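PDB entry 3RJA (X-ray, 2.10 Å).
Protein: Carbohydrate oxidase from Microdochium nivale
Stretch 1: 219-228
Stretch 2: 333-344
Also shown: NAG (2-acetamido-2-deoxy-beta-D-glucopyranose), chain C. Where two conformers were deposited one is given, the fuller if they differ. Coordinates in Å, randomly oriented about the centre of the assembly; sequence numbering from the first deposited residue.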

# COMPACT_ATOMS: atom_id res chain seq x y z
N ASN A 219 -2.56 -20.17 19.09
CA ASN A 219 -2.32 -21.61 19.22
C ASN A 219 -3.26 -22.53 18.43
O ASN A 219 -3.77 -23.50 18.98
CB ASN A 219 -2.24 -22.01 20.70
CG ASN A 219 -1.09 -21.34 21.40
OD1 ASN A 219 0.04 -21.38 20.92
ND2 ASN A 219 -1.37 -20.68 22.51
N TRP A 220 -3.48 -22.22 17.14
CA TRP A 220 -4.21 -23.11 16.24
C TRP A 220 -3.25 -24.21 15.74
O TRP A 220 -2.46 -23.98 14.82
CB TRP A 220 -4.83 -22.34 15.06
CG TRP A 220 -5.78 -21.25 15.45
CD1 TRP A 220 -6.44 -21.12 16.64
CD2 TRP A 220 -6.18 -20.12 14.65
NE1 TRP A 220 -7.23 -19.99 16.64
CE2 TRP A 220 -7.09 -19.36 15.43
CE3 TRP A 220 -5.86 -19.69 13.35
CZ2 TRP A 220 -7.70 -18.19 14.94
CZ3 TRP A 220 -6.46 -18.53 12.87
CH2 TRP A 220 -7.36 -17.79 13.67
N LYS A 221 -3.31 -25.38 16.37
CA LYS A 221 -2.38 -26.48 16.09
C LYS A 221 -2.87 -27.39 14.99
O LYS A 221 -2.12 -28.24 14.53
CB LYS A 221 -2.13 -27.33 17.36
CG LYS A 221 -1.63 -26.56 18.60
CD LYS A 221 -0.45 -25.66 18.24
CE LYS A 221 0.25 -25.13 19.48
NZ LYS A 221 1.15 -24.01 19.09
N ASN A 222 -4.11 -27.22 14.55
CA ASN A 222 -4.63 -28.06 13.46
C ASN A 222 -5.71 -27.39 12.63
O ASN A 222 -6.20 -26.31 12.99
CB ASN A 222 -5.12 -29.41 14.00
CG ASN A 222 -6.24 -29.26 15.03
OD1 ASN A 222 -7.18 -28.47 14.86
ND2 ASN A 222 -6.14 -30.04 16.11
N LYS A 223 -6.06 -28.03 11.52
CA LYS A 223 -7.04 -27.50 10.59
C LYS A 223 -8.34 -27.09 11.28
O LYS A 223 -8.87 -26.00 11.00
CB LYS A 223 -7.34 -28.52 9.47
CG LYS A 223 -6.22 -28.63 8.42
CD LYS A 223 -6.49 -29.84 7.54
CE LYS A 223 -5.34 -30.23 6.66
NZ LYS A 223 -5.86 -30.81 5.40
N THR A 224 -8.84 -27.96 12.17
CA THR A 224 -10.14 -27.71 12.80
C THR A 224 -10.16 -26.45 13.63
O THR A 224 -11.08 -25.64 13.45
CB THR A 224 -10.69 -28.96 13.56
OG1 THR A 224 -10.99 -29.96 12.59
CG2 THR A 224 -12.00 -28.64 14.30
N SER A 225 -9.15 -26.26 14.49
CA SER A 225 -9.01 -25.05 15.30
C SER A 225 -8.88 -23.79 14.42
O SER A 225 -9.51 -22.75 14.70
CB SER A 225 -7.81 -25.17 16.24
OG SER A 225 -7.90 -26.32 17.07
N ALA A 226 -8.06 -23.89 13.36
CA ALA A 226 -7.86 -22.76 12.46
C ALA A 226 -9.15 -22.36 11.72
O ALA A 226 -9.43 -21.17 11.54
CB ALA A 226 -6.75 -23.07 11.45
N LEU A 227 -9.91 -23.37 11.31
CA LEU A 227 -11.19 -23.18 10.62
C LEU A 227 -12.19 -22.47 11.53
O LEU A 227 -12.84 -21.50 11.13
CB LEU A 227 -11.71 -24.56 10.24
CG LEU A 227 -12.39 -24.97 8.93
CD1 LEU A 227 -11.81 -24.30 7.71
CD2 LEU A 227 -12.32 -26.51 8.81
N LYS A 228 -12.30 -22.95 12.78
CA LYS A 228 -13.19 -22.34 13.77
C LYS A 228 -12.71 -20.94 14.18
O LYS A 228 -13.53 -20.09 14.49
CB LYS A 228 -13.31 -23.20 15.03
CG LYS A 228 -14.08 -24.52 14.89
CD LYS A 228 -14.22 -25.19 16.28
CE LYS A 228 -14.13 -26.74 16.25
NZ LYS A 228 -15.17 -27.41 15.39
N ALA A 333 -13.88 -21.53 0.64
CA ALA A 333 -12.69 -20.66 0.60
C ALA A 333 -11.80 -20.87 1.82
O ALA A 333 -10.60 -21.16 1.69
CB ALA A 333 -13.09 -19.18 0.45
N VAL A 334 -12.37 -20.77 3.01
CA VAL A 334 -11.58 -20.95 4.21
C VAL A 334 -11.15 -22.41 4.38
O VAL A 334 -10.04 -22.70 4.83
CB VAL A 334 -12.26 -20.40 5.49
CG1 VAL A 334 -13.62 -21.15 5.80
CG2 VAL A 334 -11.28 -20.44 6.67
N LYS A 335 -12.03 -23.33 3.99
CA LYS A 335 -11.68 -24.75 4.01
C LYS A 335 -10.45 -25.00 3.15
O LYS A 335 -9.51 -25.64 3.60
CB LYS A 335 -12.87 -25.62 3.54
CG LYS A 335 -12.67 -27.14 3.83
CD LYS A 335 -13.75 -28.00 3.12
CE LYS A 335 -15.16 -27.38 3.27
NZ LYS A 335 -16.26 -28.18 2.64
N ASN A 336 -10.45 -24.47 1.92
CA ASN A 336 -9.34 -24.67 0.99
C ASN A 336 -8.12 -23.93 1.51
O ASN A 336 -7.02 -24.44 1.44
CB ASN A 336 -9.69 -24.15 -0.42
CG ASN A 336 -10.84 -24.91 -1.06
OD1 ASN A 336 -11.20 -25.99 -0.59
ND2 ASN A 336 -11.42 -24.35 -2.13
N PHE A 337 -8.33 -22.73 2.05
CA PHE A 337 -7.23 -21.93 2.59
C PHE A 337 -6.47 -22.70 3.68
O PHE A 337 -5.25 -22.80 3.66
CB PHE A 337 -7.75 -20.59 3.13
CG PHE A 337 -6.67 -19.74 3.76
CD1 PHE A 337 -6.34 -19.88 5.11
CD2 PHE A 337 -6.01 -18.78 3.02
CE1 PHE A 337 -5.35 -19.09 5.71
CE2 PHE A 337 -5.02 -17.99 3.61
CZ PHE A 337 -4.70 -18.14 4.95
N VAL A 338 -7.22 -23.23 4.65
CA VAL A 338 -6.67 -23.97 5.78
C VAL A 338 -6.03 -25.33 5.37
O VAL A 338 -5.01 -25.71 5.95
CB VAL A 338 -7.73 -24.12 6.90
CG1 VAL A 338 -7.25 -25.06 8.01
CG2 VAL A 338 -8.05 -22.70 7.51
N ASP A 339 -6.63 -26.02 4.39
CA ASP A 339 -6.03 -27.25 3.82
C ASP A 339 -4.59 -26.97 3.33
O ASP A 339 -3.64 -27.67 3.72
CB ASP A 339 -6.90 -27.80 2.68
CG ASP A 339 -8.10 -28.64 3.19
OD1 ASP A 339 -8.14 -29.04 4.38
OD2 ASP A 339 -9.00 -28.92 2.39
N TYR A 340 -4.45 -25.92 2.51
CA TYR A 340 -3.16 -25.51 1.96
C TYR A 340 -2.21 -25.03 3.06
O TYR A 340 -1.05 -25.38 3.08
CB TYR A 340 -3.40 -24.36 0.96
CG TYR A 340 -2.31 -24.15 -0.07
CD1 TYR A 340 -1.23 -23.31 0.19
CD2 TYR A 340 -2.37 -24.79 -1.31
CE1 TYR A 340 -0.22 -23.12 -0.78
CE2 TYR A 340 -1.40 -24.59 -2.28
CZ TYR A 340 -0.32 -23.75 -2.00
OH TYR A 340 0.65 -23.58 -2.96
N TYR A 341 -2.74 -24.24 3.98
CA TYR A 341 -1.98 -23.75 5.14
C TYR A 341 -1.20 -24.91 5.78
O TYR A 341 0.03 -24.83 5.96
CB TYR A 341 -2.98 -23.19 6.15
CG TYR A 341 -2.46 -22.37 7.30
CD1 TYR A 341 -1.09 -22.24 7.58
CD2 TYR A 341 -3.38 -21.71 8.13
CE1 TYR A 341 -0.64 -21.45 8.67
CE2 TYR A 341 -2.95 -20.95 9.21
CZ TYR A 341 -1.59 -20.82 9.48
OH TYR A 341 -1.22 -20.01 10.53
N PHE A 342 -1.94 -25.98 6.11
CA PHE A 342 -1.38 -27.12 6.87
C PHE A 342 -0.65 -28.16 6.01
O PHE A 342 0.39 -28.64 6.43
CB PHE A 342 -2.42 -27.77 7.80
CG PHE A 342 -2.69 -26.96 9.04
CD1 PHE A 342 -3.59 -25.89 9.01
CD2 PHE A 342 -2.01 -27.24 10.23
CE1 PHE A 342 -3.81 -25.11 10.15
CE2 PHE A 342 -2.23 -26.46 11.38
CZ PHE A 342 -3.14 -25.40 11.34
N ASP A 343 -1.20 -28.48 4.84
CA ASP A 343 -0.60 -29.51 3.98
C ASP A 343 0.54 -29.01 3.07
O ASP A 343 1.42 -29.80 2.69
CB ASP A 343 -1.67 -30.19 3.11
CG ASP A 343 -2.83 -30.75 3.94
OD1 ASP A 343 -2.65 -30.98 5.16
OD2 ASP A 343 -3.92 -30.94 3.38
N VAL A 344 0.53 -27.71 2.74
CA VAL A 344 1.61 -27.11 1.91
C VAL A 344 2.44 -26.07 2.68
O VAL A 344 3.62 -26.29 3.00
CB VAL A 344 1.06 -26.53 0.57
CG1 VAL A 344 2.21 -26.00 -0.29
CG2 VAL A 344 0.25 -27.61 -0.22
C1 NAG C . -7.14 -30.04 17.15
C2 NAG C . -7.53 -31.49 17.40
C3 NAG C . -8.75 -31.50 18.29
C4 NAG C . -8.44 -30.74 19.56
C5 NAG C . -7.74 -29.39 19.31
C6 NAG C . -7.12 -28.91 20.60
C7 NAG C . -8.98 -32.40 15.67
C8 NAG C . -9.08 -33.20 14.40
N2 NAG C . -7.77 -32.23 16.17
O3 NAG C . -9.13 -32.82 18.61
O4 NAG C . -9.67 -30.55 20.22
O5 NAG C . -6.70 -29.49 18.36
O6 NAG C . -7.17 -29.97 21.52
O7 NAG C . -10.00 -31.93 16.18

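The start of one helix, with the loop leading into it, packs against a second helix through a small apolar core flanked by a lysine that bridges two aspartates. The helix axes cross at 141°, closer to antiparallel than parallel, and approach to 9.7 Å; the contact buries 512 Å², both sides summed. A226 is small: its methyl points toward the partner, and A226 CB lies 3.8 Å from F342 CE1 and 4.0 Å from V338 CG1. The ring of F342 anchors the loop end. K223 N and N222 C lie over one face, N222 C being 3.5 Å from F342 CZ, while A226 CB and W220 O meet its edge. V338, buried, points toward the first stretch, and apolar branches suit both it and L227, whose CD1 lies 4.0 Å from V334 CG2.

K223 CB points sideways, and the chain sits among V338, D339, F342 and D343: K223 CG packs 3.7 Å from V338 CG1, and the extended methylenes carry K223 NZ to D343 OD2 at 2.8 Å and D339 OD1 at 3.1 Å, both salt bridges. The aspartates are four residues apart, about one helical turn, so a single ammonium can serve both.

N222 caps the first helix, N222 OD1 accepting from S225 N at 3.0 Å, while N222 ND2 is bonded to NAG C1 at 1.4 Å; its CB points away from the partner helix.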